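CRISPR-associated endonuclease Cas9 (Campylobacter jejuni subsp. jejuni serotype O:2, PDB 5X2H) is an RNA-guided endonuclease of bacterial adaptive immunity that cuts invading DNA, in its natural form using a RuvC-like domain for one strand and an HNH domain for the other. Local coordinates at residues A273-I278 and P412-G417; D680-D685 and S738-S743. All blocks are in the same frame, centred on the assembly; numbering follows the deposited sequence.

Contact 1 (A273-I278 and P412-G417). With nucleotides of chain B.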
# COMPACT_ATOMS: atom_id res chain seq x y z
N ALA A 273 -16.34 -17.82 -25.83
CA ALA A 273 -16.96 -19.06 -26.29
C ALA A 273 -16.36 -19.52 -27.61
O ALA A 273 -16.09 -20.72 -27.79
CB ALA A 273 -18.48 -18.86 -26.42
N LEU A 274 -16.14 -18.59 -28.54
CA LEU A 274 -15.48 -18.96 -29.79
C LEU A 274 -14.06 -19.43 -29.57
O LEU A 274 -13.58 -20.32 -30.28
CB LEU A 274 -15.50 -17.78 -30.77
CG LEU A 274 -16.86 -17.39 -31.36
CD1 LEU A 274 -16.74 -16.10 -32.15
CD2 LEU A 274 -17.41 -18.51 -32.22
N THR A 275 -13.36 -18.86 -28.58
CA THR A 275 -11.99 -19.26 -28.31
C THR A 275 -11.91 -20.71 -27.87
O THR A 275 -11.12 -21.50 -28.41
CB THR A 275 -11.36 -18.34 -27.27
OG1 THR A 275 -11.29 -17.01 -27.79
CG2 THR A 275 -9.96 -18.81 -26.91
N ARG A 276 -12.74 -21.10 -26.89
CA ARG A 276 -12.71 -22.48 -26.42
C ARG A 276 -13.16 -23.45 -27.51
O ARG A 276 -12.54 -24.50 -27.70
CB ARG A 276 -13.61 -22.64 -25.19
CG ARG A 276 -13.70 -21.40 -24.31
CD ARG A 276 -12.88 -21.52 -23.04
NE ARG A 276 -13.25 -22.69 -22.25
CZ ARG A 276 -12.41 -23.65 -21.90
NH1 ARG A 276 -11.13 -23.58 -22.26
NH2 ARG A 276 -12.83 -24.68 -21.18
N ILE A 277 -14.21 -23.10 -28.25
CA ILE A 277 -14.77 -24.01 -29.24
C ILE A 277 -13.79 -24.21 -30.40
O ILE A 277 -13.45 -25.34 -30.75
CB ILE A 277 -16.14 -23.51 -29.73
CG1 ILE A 277 -17.17 -23.59 -28.61
CG2 ILE A 277 -16.60 -24.30 -30.94
CD1 ILE A 277 -18.51 -22.98 -28.97
N ILE A 278 -13.34 -23.11 -31.00
CA ILE A 278 -12.42 -23.20 -32.13
C ILE A 278 -11.14 -23.92 -31.72
O ILE A 278 -10.62 -24.77 -32.45
CB ILE A 278 -12.12 -21.80 -32.70
CG1 ILE A 278 -13.39 -21.17 -33.26
CG2 ILE A 278 -11.04 -21.87 -33.76
CD1 ILE A 278 -13.26 -19.70 -33.57
N PRO A 412 -15.68 -11.24 -35.73
CA PRO A 412 -16.32 -11.64 -37.00
C PRO A 412 -15.53 -12.68 -37.77
O PRO A 412 -16.14 -13.57 -38.38
CB PRO A 412 -16.43 -10.32 -37.77
CG PRO A 412 -16.45 -9.27 -36.73
CD PRO A 412 -15.53 -9.77 -35.65
N LEU A 413 -14.20 -12.60 -37.76
CA LEU A 413 -13.40 -13.59 -38.46
C LEU A 413 -13.43 -14.94 -37.74
O LEU A 413 -13.47 -15.99 -38.39
CB LEU A 413 -11.96 -13.10 -38.62
CG LEU A 413 -11.76 -11.79 -39.38
CD1 LEU A 413 -10.28 -11.54 -39.61
CD2 LEU A 413 -12.51 -11.81 -40.70
N MET A 414 -13.42 -14.92 -36.41
CA MET A 414 -13.53 -16.16 -35.65
C MET A 414 -14.92 -16.78 -35.80
O MET A 414 -15.06 -18.00 -35.70
CB MET A 414 -13.20 -15.92 -34.18
CG MET A 414 -11.78 -15.41 -33.94
SD MET A 414 -11.35 -15.26 -32.19
CE MET A 414 -11.32 -16.98 -31.69
N LEU A 415 -15.94 -15.95 -36.02
CA LEU A 415 -17.26 -16.49 -36.33
C LEU A 415 -17.24 -17.35 -37.58
O LEU A 415 -17.99 -18.33 -37.68
CB LEU A 415 -18.26 -15.34 -36.49
CG LEU A 415 -19.33 -15.19 -35.40
CD1 LEU A 415 -19.70 -13.73 -35.22
CD2 LEU A 415 -20.56 -16.02 -35.74
N GLU A 416 -16.38 -17.01 -38.54
CA GLU A 416 -16.19 -17.81 -39.74
C GLU A 416 -15.34 -19.05 -39.49
O GLU A 416 -14.98 -19.74 -40.45
CB GLU A 416 -15.56 -16.96 -40.85
CG GLU A 416 -16.33 -15.68 -41.15
CD GLU A 416 -15.51 -14.68 -41.94
OE1 GLU A 416 -14.34 -14.98 -42.25
OE2 GLU A 416 -16.03 -13.59 -42.25
N GLY A 417 -14.99 -19.34 -38.24
CA GLY A 417 -14.22 -20.51 -37.90
C GLY A 417 -12.72 -20.32 -37.86
O GLY A 417 -11.99 -21.31 -37.77
P A B 5 -7.30 -12.82 -22.94
OP1 A B 5 -8.25 -11.76 -22.50
OP2 A B 5 -5.97 -12.92 -22.29
O5' A B 5 -8.02 -14.23 -22.79
C5' A B 5 -9.14 -14.55 -23.60
C4' A B 5 -9.46 -16.03 -23.55
O4' A B 5 -8.36 -16.81 -24.07
C3' A B 5 -9.69 -16.61 -22.17
O3' A B 5 -10.96 -16.30 -21.63
C2' A B 5 -9.46 -18.10 -22.41
O2' A B 5 -10.58 -18.68 -23.06
C1' A B 5 -8.30 -18.06 -23.41
N9 A B 5 -7.00 -18.19 -22.73
C8 A B 5 -6.05 -17.23 -22.50
N7 A B 5 -5.00 -17.69 -21.85
C5 A B 5 -5.28 -19.03 -21.65
C6 A B 5 -4.57 -20.07 -21.02
N6 A B 5 -3.37 -19.92 -20.46
N1 A B 5 -5.14 -21.29 -20.99
C2 A B 5 -6.35 -21.45 -21.55
N3 A B 5 -7.11 -20.56 -22.17
C4 A B 5 -6.52 -19.35 -22.18
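Met414 reaches from the last turn of helix 404-415 to helix 266-288, where Leu274, Thr275 and Ile278 receive it. Its CB lies 3.8 Å from CD1 of Ile278 and 4.1 Å from CD1 of Leu274; these two residues, one turn apart, present their CD1 methyls on the same side of helix 266-288, both toward Met414. The thioether then bends at its last torsion (chi3 68°), which turns the terminal CE over to Ile278 CD1 and to within 3.9 Å of Thr275 OG1. An unbranched, flexible methionine suits this place because it can follow the contour of three different side chains. Beside it, Leu274 CD1 also meets Leu415, 4.3 Å from its CG, at the outer margin. Thr275 OG1 bonds to Phe271 O one turn earlier in its own helix; its approach to Met414 CE is van der Waals packing, while its CG2 packs 3.8 Å from O4' of A5 of chain B, a nucleotide of the RNA. Gly417, with positive phi (92°), carries the chain out of the helix, its N bonded to Met414 O. Behind Leu274 and Ile278 stand Leu301 and Leu297 of helix 294-307. With no hydrogen bond across it, the contact rests on apolar packing and shape, joining two helices one of which touches the RNA sugar on another side.

Contact 2 (D680-D685 and S738-S743). With nucleotides of chain D.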
# COMPACT_ATOMS: atom_id res chain seq x y z
N ASP A 680 9.75 10.14 13.47
CA ASP A 680 11.11 10.06 12.96
C ASP A 680 11.81 11.41 13.00
O ASP A 680 11.20 12.45 12.72
CB ASP A 680 11.10 9.52 11.52
CG ASP A 680 10.80 8.04 11.45
OD1 ASP A 680 10.68 7.41 12.52
OD2 ASP A 680 10.70 7.51 10.33
N MET A 681 13.09 11.39 13.37
CA MET A 681 13.96 12.56 13.25
C MET A 681 14.64 12.47 11.89
O MET A 681 15.75 11.95 11.75
CB MET A 681 14.98 12.59 14.38
CG MET A 681 15.86 13.83 14.40
SD MET A 681 17.36 13.63 15.40
CE MET A 681 16.68 12.92 16.89
N PHE A 682 13.96 12.97 10.86
CA PHE A 682 14.46 12.78 9.50
C PHE A 682 15.66 13.67 9.18
O PHE A 682 16.34 13.41 8.18
CB PHE A 682 13.34 13.03 8.48
CG PHE A 682 12.97 14.49 8.29
CD1 PHE A 682 12.05 15.10 9.12
CD2 PHE A 682 13.52 15.23 7.25
CE1 PHE A 682 11.70 16.43 8.94
CE2 PHE A 682 13.17 16.56 7.07
CZ PHE A 682 12.26 17.16 7.92
N ARG A 683 15.93 14.68 10.00
CA ARG A 683 16.98 15.64 9.69
C ARG A 683 17.57 16.19 10.98
O ARG A 683 16.87 16.31 11.99
CB ARG A 683 16.42 16.77 8.81
CG ARG A 683 17.38 17.89 8.48
CD ARG A 683 16.71 18.90 7.56
NE ARG A 683 17.07 20.28 7.88
CZ ARG A 683 16.51 21.35 7.32
NH1 ARG A 683 15.56 21.20 6.40
NH2 ARG A 683 16.90 22.56 7.67
N VAL A 684 18.86 16.50 10.95
CA VAL A 684 19.53 17.20 12.03
C VAL A 684 20.44 18.26 11.42
O VAL A 684 21.18 17.97 10.47
CB VAL A 684 20.33 16.24 12.95
CG1 VAL A 684 21.32 15.41 12.15
CG2 VAL A 684 21.04 17.02 14.04
N ASP A 685 20.38 19.48 11.94
CA ASP A 685 21.17 20.59 11.43
C ASP A 685 22.37 20.80 12.34
O ASP A 685 22.22 20.98 13.55
CB ASP A 685 20.32 21.86 11.34
CG ASP A 685 19.27 21.77 10.24
OD1 ASP A 685 19.27 20.77 9.50
OD2 ASP A 685 18.45 22.71 10.14
N SER A 738 23.11 20.10 6.81
CA SER A 738 22.00 19.29 7.30
C SER A 738 22.30 17.83 7.03
O SER A 738 22.75 17.47 5.94
CB SER A 738 20.69 19.69 6.62
OG SER A 738 20.36 21.04 6.90
N LEU A 739 22.07 16.98 8.03
CA LEU A 739 22.28 15.55 7.91
C LEU A 739 20.94 14.82 7.89
O LEU A 739 20.03 15.15 8.66
CB LEU A 739 23.14 15.01 9.05
CG LEU A 739 24.56 15.58 9.17
CD1 LEU A 739 25.32 14.89 10.28
CD2 LEU A 739 25.29 15.45 7.84
N TYR A 740 20.84 13.84 7.01
CA TYR A 740 19.71 12.93 6.94
C TYR A 740 20.25 11.52 7.13
O TYR A 740 21.46 11.28 7.06
CB TYR A 740 18.97 13.05 5.59
CG TYR A 740 18.64 14.47 5.20
CD1 TYR A 740 19.58 15.29 4.59
CD2 TYR A 740 17.37 14.99 5.41
CE1 TYR A 740 19.28 16.59 4.23
CE2 TYR A 740 17.05 16.29 5.05
CZ TYR A 740 18.01 17.08 4.45
OH TYR A 740 17.71 18.38 4.09
N LYS A 741 19.34 10.58 7.36
CA LYS A 741 19.74 9.18 7.49
C LYS A 741 20.51 8.75 6.25
O LYS A 741 20.08 8.98 5.12
CB LYS A 741 18.52 8.30 7.70
CG LYS A 741 17.90 8.45 9.09
CD LYS A 741 16.73 7.50 9.30
CE LYS A 741 16.21 7.59 10.73
NZ LYS A 741 15.85 8.98 11.11
N ASP A 742 21.68 8.13 6.49
CA ASP A 742 22.60 7.65 5.46
C ASP A 742 23.31 8.78 4.72
O ASP A 742 23.82 8.57 3.61
CB ASP A 742 21.92 6.71 4.47
CG ASP A 742 21.63 5.35 5.08
OD1 ASP A 742 22.37 4.94 5.99
OD2 ASP A 742 20.66 4.70 4.64
N SER A 743 23.37 9.98 5.29
CA SER A 743 24.27 11.00 4.78
C SER A 743 25.71 10.55 4.99
O SER A 743 26.04 9.90 5.98
CB SER A 743 24.04 12.34 5.48
OG SER A 743 22.83 12.94 5.05
P DA D 3 15.22 8.43 14.83
OP1 DA D 3 14.63 8.89 13.56
OP2 DA D 3 16.68 8.52 15.03
O5' DA D 3 14.51 9.18 16.06
C5' DA D 3 13.10 9.06 16.24
C4' DA D 3 12.74 8.95 17.71
O4' DA D 3 12.94 7.58 18.17
C3' DA D 3 13.55 9.84 18.65
O3' DA D 3 12.68 10.47 19.58
C2' DA D 3 14.51 8.87 19.33
C1' DA D 3 13.71 7.58 19.35
N9 DA D 3 14.54 6.37 19.36
C8 DA D 3 15.53 6.04 18.48
N7 DA D 3 16.10 4.88 18.73
C5 DA D 3 15.44 4.42 19.86
C6 DA D 3 15.58 3.25 20.63
N6 DA D 3 16.47 2.29 20.37
N1 DA D 3 14.77 3.11 21.70
C2 DA D 3 13.88 4.07 21.96
N3 DA D 3 13.65 5.21 21.31
C4 DA D 3 14.47 5.33 20.26
P DG D 2 14.46 3.86 10.20
OP1 DG D 2 13.65 4.78 9.36
OP2 DG D 2 15.82 3.47 9.77
O5' DG D 2 14.54 4.46 11.67
C5' DG D 2 13.37 4.99 12.27
C4' DG D 2 13.60 5.29 13.74
O4' DG D 2 13.54 4.07 14.53
C3' DG D 2 14.96 5.93 14.08
O3' DG D 2 14.76 6.91 15.06
C2' DG D 2 15.72 4.76 14.69
C1' DG D 2 14.58 4.15 15.47
N9 DG D 2 14.84 2.84 16.04
C8 DG D 2 15.76 1.90 15.63
N7 DG D 2 15.77 0.82 16.37
C5 DG D 2 14.80 1.07 17.34
C6 DG D 2 14.35 0.27 18.42
O6 DG D 2 14.74 -0.86 18.75
N1 DG D 2 13.35 0.90 19.15
C2 DG D 2 12.84 2.15 18.88
N2 DG D 2 11.88 2.59 19.70
N3 DG D 2 13.25 2.91 17.87
C4 DG D 2 14.22 2.31 17.15
O HOH W 1 16.49 11.01 7.40
O HOH W 2 15.33 18.97 4.30
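Ser738 OG stands beside its own backbone N (chi1 -61°), and Asp685 CG is placed likewise (chi1 -69°), which brings the hydroxyl to the carboxylate: Ser738 OG donates to Asp685 OD1 over 2.8 Å, from above the carboxylate plane. The same oxygen accepts from Arg683 NE, 2.8 Å away, while Arg683 NH2 bonds OD2; each carboxylate oxygen uses its syn lone pair, and Arg683 presents NE and NH2 side-on, nearly in its guanidinium plane. This bidentate salt bridge, with a second one from OD2 to Arg830, probably keeps the buried Asp685 ionised. The aliphatic part of Arg683 runs beside Tyr740, its CD 3.6 Å from CE2, so a long side chain serves both as apolar cover and as charge. A water in the plane of the tyrosine ring joins Tyr740 OH to Arg683 NH1.

On the other face of the sheet Val684 CG1 packs 3.6 Å from Leu739 CB, as befits two apolar residues against Tyr760. Between these faces the backbones form an antiparallel hydrogen-bonded pair, Leu739 N to Val684 O at 2.8 Å and nearly straight, and Val684 N to Leu739 O in return.

Beyond the strands, Lys741 extends to a bend at chi4 (55°) that sets NZ 2.7 Å from OP1 of DA3 of chain D, which also accepts from Met681 N at 2.9 Å. Lysine length and charge suit this place: side-chain NZ and backbone N both hold the phosphate, and these two bonds go to no base.

Phe682 and Arg683 form a classic beta bulge opposite Ile700 of strand 695-700. Strand 683-689 is the middle one of three, flanked by 695-700 and 733-740, while strand 756-764 packs on the Val684 and Leu739 face.

How the contacts relate
The two contacts lie on opposite sides of the chain's centre, their centres 63 Å apart and their nearest atoms about 50 Å apart, and they share no helix or sheet. Both segments of contact 1 precede those of contact 2 in the sequence. Contact 1 belongs to a mainly helical region and joins helices 266-288 and 404-415; contact 2 pairs strands 683-689 and 733-740 in a small antiparallel sheet of the C-terminal part. Each has nucleic acid at its margin, RNA chain B at the first and DNA chain D at the second, consistent with an enzyme whose separate lobes together enclose the guide RNA and its DNA target.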